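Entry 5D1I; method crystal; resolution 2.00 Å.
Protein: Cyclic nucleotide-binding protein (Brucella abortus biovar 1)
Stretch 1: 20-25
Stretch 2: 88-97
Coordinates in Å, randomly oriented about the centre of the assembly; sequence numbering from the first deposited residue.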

ATOM      1  N   THR A  20       6.821   1.236  -0.886  1.00 15.18           N
ATOM      2  CA  THR A  20       5.757   0.847  -1.809  1.00 12.10           C
ATOM      3  C   THR A  20       4.375   1.106  -1.213  1.00 13.44           C
ATOM      4  O   THR A  20       3.365   1.091  -1.921  1.00 17.15           O
ATOM      5  N   VAL A  21       4.332   1.336   0.092  1.00  9.90           N
ATOM      6  CA  VAL A  21       3.070   1.542   0.795  1.00  9.23           C
ATOM      7  C   VAL A  21       2.455   2.887   0.420  1.00 11.87           C
ATOM      8  O   VAL A  21       3.131   3.908   0.445  1.00 11.34           O
ATOM      9  N   GLY A  22       1.175   2.877   0.057  1.00 14.03           N
ATOM     10  CA  GLY A  22       0.488   4.078  -0.392  1.00 10.92           C
ATOM     11  C   GLY A  22       0.606   5.267   0.543  1.00 11.33           C
ATOM     12  O   GLY A  22       0.840   6.397   0.105  1.00 10.97           O
ATOM     13  N   LEU A  23       0.459   5.016   1.837  1.00 13.73           N
ATOM     14  CA  LEU A  23       0.510   6.091   2.821  1.00 12.43           C
ATOM     15  C   LEU A  23       1.912   6.694   2.944  1.00 15.46           C
ATOM     16  O   LEU A  23       2.058   7.849   3.333  1.00 16.26           O
ATOM     17  N   PHE A  24       2.938   5.914   2.606  1.00 10.57           N
ATOM     18  CA  PHE A  24       4.323   6.365   2.755  1.00 14.25           C
ATOM     19  C   PHE A  24       4.910   6.799   1.418  1.00 22.61           C
ATOM     20  O   PHE A  24       6.106   7.081   1.327  1.00 17.14           O
ATOM     21  N   GLU A  25       4.055   6.857   0.396  1.00 16.18           N
ATOM     22  CA  GLU A  25       4.452   7.170  -0.981  1.00 22.49           C
ATOM     23  C   GLU A  25       5.369   8.381  -1.133  1.00 24.47           C
ATOM     24  O   GLU A  25       6.383   8.314  -1.826  1.00 24.07           O
ATOM     25  N   ALA A  88       2.237  -6.819   1.558  1.00  9.28           N
ATOM     26  CA  ALA A  88       0.873  -6.509   1.977  1.00 10.26           C
ATOM     27  C   ALA A  88       0.896  -5.726   3.275  1.00  9.80           C
ATOM     28  O   ALA A  88       1.718  -5.988   4.151  1.00 10.74           O
ATOM     29  N   ILE A  89      -0.001  -4.753   3.396  1.00  9.70           N
ATOM     30  CA  ILE A  89      -0.129  -4.014   4.637  1.00 10.31           C
ATOM     31  C   ILE A  89      -1.505  -4.256   5.244  1.00 15.58           C
ATOM     32  O   ILE A  89      -2.521  -4.269   4.541  1.00 12.67           O
ATOM     33  N   LEU A  90      -1.524  -4.483   6.550  1.00  8.39           N
ATOM     34  CA  LEU A  90      -2.767  -4.686   7.271  1.00  8.68           C
ATOM     35  C   LEU A  90      -2.968  -3.564   8.286  1.00 14.95           C
ATOM     36  O   LEU A  90      -2.111  -3.331   9.135  1.00 16.89           O
ATOM     37  N   GLY A  91      -4.098  -2.874   8.194  1.00  9.82           N
ATOM     38  CA  GLY A  91      -4.419  -1.809   9.127  1.00  9.08           C
ATOM     39  C   GLY A  91      -3.816  -0.462   8.773  1.00 13.14           C
ATOM     40  O   GLY A  91      -3.566   0.356   9.658  1.00 10.25           O
ATOM     41  N   GLU A  92      -3.591  -0.217   7.484  1.00 13.48           N
ATOM     42  CA  GLU A  92      -3.032   1.062   7.046  1.00 10.49           C
ATOM     43  C   GLU A  92      -3.894   2.238   7.495  1.00 15.33           C
ATOM     44  O   GLU A  92      -3.376   3.285   7.882  1.00 15.29           O
HETATM   45  N   MSE A  93      -5.211   2.055   7.451  1.00 11.22           N
HETATM   46  CA  MSE A  93      -6.143   3.117   7.817  1.00 14.49           C
HETATM   47  C   MSE A  93      -6.082   3.457   9.306  1.00 14.24           C
HETATM   48  O   MSE A  93      -6.471   4.550   9.720  1.00 17.01           O
ATOM     49  N   ALA A  94      -5.602   2.517  10.113  1.00 10.01           N
ATOM     50  CA  ALA A  94      -5.493   2.749  11.550  1.00 10.84           C
ATOM     51  C   ALA A  94      -4.510   3.874  11.852  1.00 11.13           C
ATOM     52  O   ALA A  94      -4.588   4.503  12.900  1.00 14.21           O
ATOM     53  N   LEU A  95      -3.597   4.128  10.919  1.00 10.57           N
ATOM     54  CA  LEU A  95      -2.561   5.138  11.107  1.00 16.27           C
ATOM     55  C   LEU A  95      -3.107   6.552  10.979  1.00 17.87           C
ATOM     56  O   LEU A  95      -2.489   7.507  11.458  1.00 20.17           O
ATOM     57  N   ILE A  96      -4.262   6.695  10.331  1.00 14.97           N
ATOM     58  CA  ILE A  96      -4.792   8.025  10.036  1.00 17.47           C
ATOM     59  C   ILE A  96      -6.251   8.220  10.435  1.00 16.43           C
ATOM     60  O   ILE A  96      -6.809   9.294  10.221  1.00 14.48           O
ATOM     61  N   ALA A  97      -6.870   7.192  11.005  1.00 12.43           N
ATOM     62  CA  ALA A  97      -8.272   7.288  11.397  1.00 13.12           C
ATOM     63  C   ALA A  97      -8.610   6.301  12.504  1.00 13.49           C
ATOM     64  O   ALA A  97      -7.879   5.341  12.731  1.00 15.81           O
TER

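The most unusual feature of this contact is a buried carboxylate that reaches across from one short 3-10 segment to accept a hydrogen bond from the backbone of another. E92 points its CA-to-CB bond toward the first stretch and extends through two t rotamers, chi1 at -171° and chi2 at -173°, so that its carboxylate arrives beside the turn at residues 22-24. There E92 OE2 accepts a hydrogen bond from L23 N, 3.0 Å away with an N-H...O angle of 147°. The amides at the start of a 3-10 segment have no earlier carbonyl of that segment to bind, and an acidic side chain is well suited to meet them.

One water joins the arrangement: water 1 accepts a hydrogen bond from G22 N at 3.0 Å and donates one to E92 OE2 at 3.1 Å, thereby linking the carboxylate to a second amide; G22 N itself lies 3.6 Å from E92 OE2, a contact not counted as a hydrogen bond, so the link runs through the water. G22 has no side chain, and its part in the contact is played by its amide. The turn is held by its own backbone bonds, F24 N to V21 O at 3.0 Å and E25 N to G22 O at 3.3 Å.

Around this polar centre the packing is apolar. V21, chi1 t, points toward the second stretch and sets its CG1 3.7 Å from CD1 of I89, a strand residue extended in the t,t rotamer. The same V21 CG1 is 3.2 Å from E92 OE2, so a methyl group lies close against the carboxylate. Branched aliphatic side chains suit this buried spot because they fill space without requiring polar partners.

L23 contributes the largest covered area, 90 Å². While its amide binds E92, its side chain, in the t,p rotamer, points toward the second stretch and places L23 CD2 3.7 Å from L95 CD1 and also 3.7 Å from I96 CG2. L95 (m,t) is buried, whereas I96 (p,t) is exposed, so the same methyl touches one buried and one exposed neighbour. F24, chi1 m, leaves its backbone sideways, yet its ring end comes nearer: F24 CZ is 3.8 Å from L95 CD1, which sits at the ring edge near its plane. A long, flat side chain can thus reach a neighbour that its CB does not face.

Within the second stretch, G91 adopts phi/psi of 84/28, where a CB would be jammed against the preceding carbonyl O, so glycine fits immediately before the segment carrying E92 and L95.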

ATOM      1  CB  THR A  20       5.853  -0.638  -2.192  1.00 17.40           C
ATOM      2  OG1 THR A  20       5.703  -1.447  -1.017  1.00 15.84           O
ATOM      3  CG2 THR A  20       7.192  -0.938  -2.851  1.00 14.85           C
ATOM      4  CB  VAL A  21       3.277   1.461   2.317  1.00 14.58           C
ATOM      5  CG1 VAL A  21       1.994   1.768   3.056  1.00 14.42           C
ATOM      6  CG2 VAL A  21       3.792   0.086   2.695  1.00 13.60           C
ATOM      7  CB  LEU A  23       0.034   5.576   4.181  1.00 17.22           C
ATOM      8  CG  LEU A  23      -0.368   6.610   5.231  1.00 23.98           C
ATOM      9  CD1 LEU A  23      -1.410   7.562   4.667  1.00 23.96           C
ATOM     10  CD2 LEU A  23      -0.897   5.909   6.477  1.00 21.79           C
ATOM     11  CB  PHE A  24       5.197   5.258   3.365  1.00 12.58           C
ATOM     12  CG  PHE A  24       4.608   4.625   4.594  1.00 15.98           C
ATOM     13  CD1 PHE A  24       3.855   5.373   5.484  1.00 13.65           C
ATOM     14  CD2 PHE A  24       4.801   3.280   4.855  1.00 15.92           C
ATOM     15  CE1 PHE A  24       3.305   4.791   6.611  1.00 15.92           C
ATOM     16  CE2 PHE A  24       4.255   2.694   5.982  1.00 13.30           C
ATOM     17  CZ  PHE A  24       3.508   3.451   6.860  1.00 15.87           C
ATOM     18  CB  GLU A  25       3.208   7.401  -1.850  1.00 27.38           C
ATOM     19  CG  GLU A  25       3.530   7.963  -3.238  1.00 25.03           C
ATOM     20  CD  GLU A  25       2.355   8.688  -3.888  1.00 37.81           C
ATOM     21  OE1 GLU A  25       1.287   8.830  -3.246  1.00 28.95           O
ATOM     22  OE2 GLU A  25       2.509   9.126  -5.049  1.00 41.91           O
ATOM     23  CB  ALA A  88       0.043  -7.788   2.136  1.00  9.19           C
ATOM     24  CB  ILE A  89       0.112  -2.495   4.441  1.00 13.04           C
ATOM     25  CG1 ILE A  89       0.020  -1.767   5.780  1.00 10.39           C
ATOM     26  CG2 ILE A  89      -0.874  -1.895   3.442  1.00 11.66           C
ATOM     27  CD1 ILE A  89       0.522  -0.345   5.725  1.00  9.46           C
ATOM     28  CB  LEU A  90      -2.763  -6.044   7.972  1.00 11.65           C
ATOM     29  CG  LEU A  90      -2.447  -7.264   7.104  1.00 18.28           C
ATOM     30  CD1 LEU A  90      -2.442  -8.527   7.953  1.00 18.99           C
ATOM     31  CD2 LEU A  90      -3.448  -7.382   5.962  1.00 20.85           C
ATOM     32  CB  GLU A  92      -2.877   1.098   5.525  1.00  7.93           C
ATOM     33  CG  GLU A  92      -2.107   2.317   5.019  1.00  8.10           C
ATOM     34  CD  GLU A  92      -2.113   2.416   3.509  1.00 20.41           C
ATOM     35  OE1 GLU A  92      -3.194   2.255   2.914  1.00 29.03           O
ATOM     36  OE2 GLU A  92      -1.044   2.650   2.914  1.00 21.87           O
HETATM   37  CB  MSE A  93      -7.572   2.729   7.432  1.00 27.55           C
HETATM   38  CG  MSE A  93      -7.831   2.697   5.936  1.00 53.90           C
HETATM   39 SE   MSE A  93      -7.355   4.373   5.058  1.00 71.60          SE
HETATM   40  CE  MSE A  93      -5.737   3.791   4.142  1.00 69.77           C
ATOM     41  CB  ALA A  94      -5.074   1.479  12.268  1.00 10.99           C
ATOM     42  CB  LEU A  95      -1.428   4.938  10.094  1.00 18.11           C
ATOM     43  CG  LEU A  95      -0.625   3.637  10.176  1.00 17.09           C
ATOM     44  CD1 LEU A  95       0.451   3.614   9.105  1.00 17.17           C
ATOM     45  CD2 LEU A  95      -0.014   3.462  11.551  1.00 10.80           C
ATOM     46  CB  ILE A  96      -4.666   8.349   8.535  1.00 14.96           C
ATOM     47  CG1 ILE A  96      -5.490   7.368   7.703  1.00 20.76           C
ATOM     48  CG2 ILE A  96      -3.203   8.326   8.105  1.00 11.33           C
ATOM     49  CD1 ILE A  96      -5.518   7.692   6.224  1.00 16.72           C
ATOM     50  CB  ALA A  97      -9.173   7.057  10.195  1.00 13.57           C
TER
HETATM   51  O   HOH W   1      -0.904   0.790   0.499  1.00  8.09           O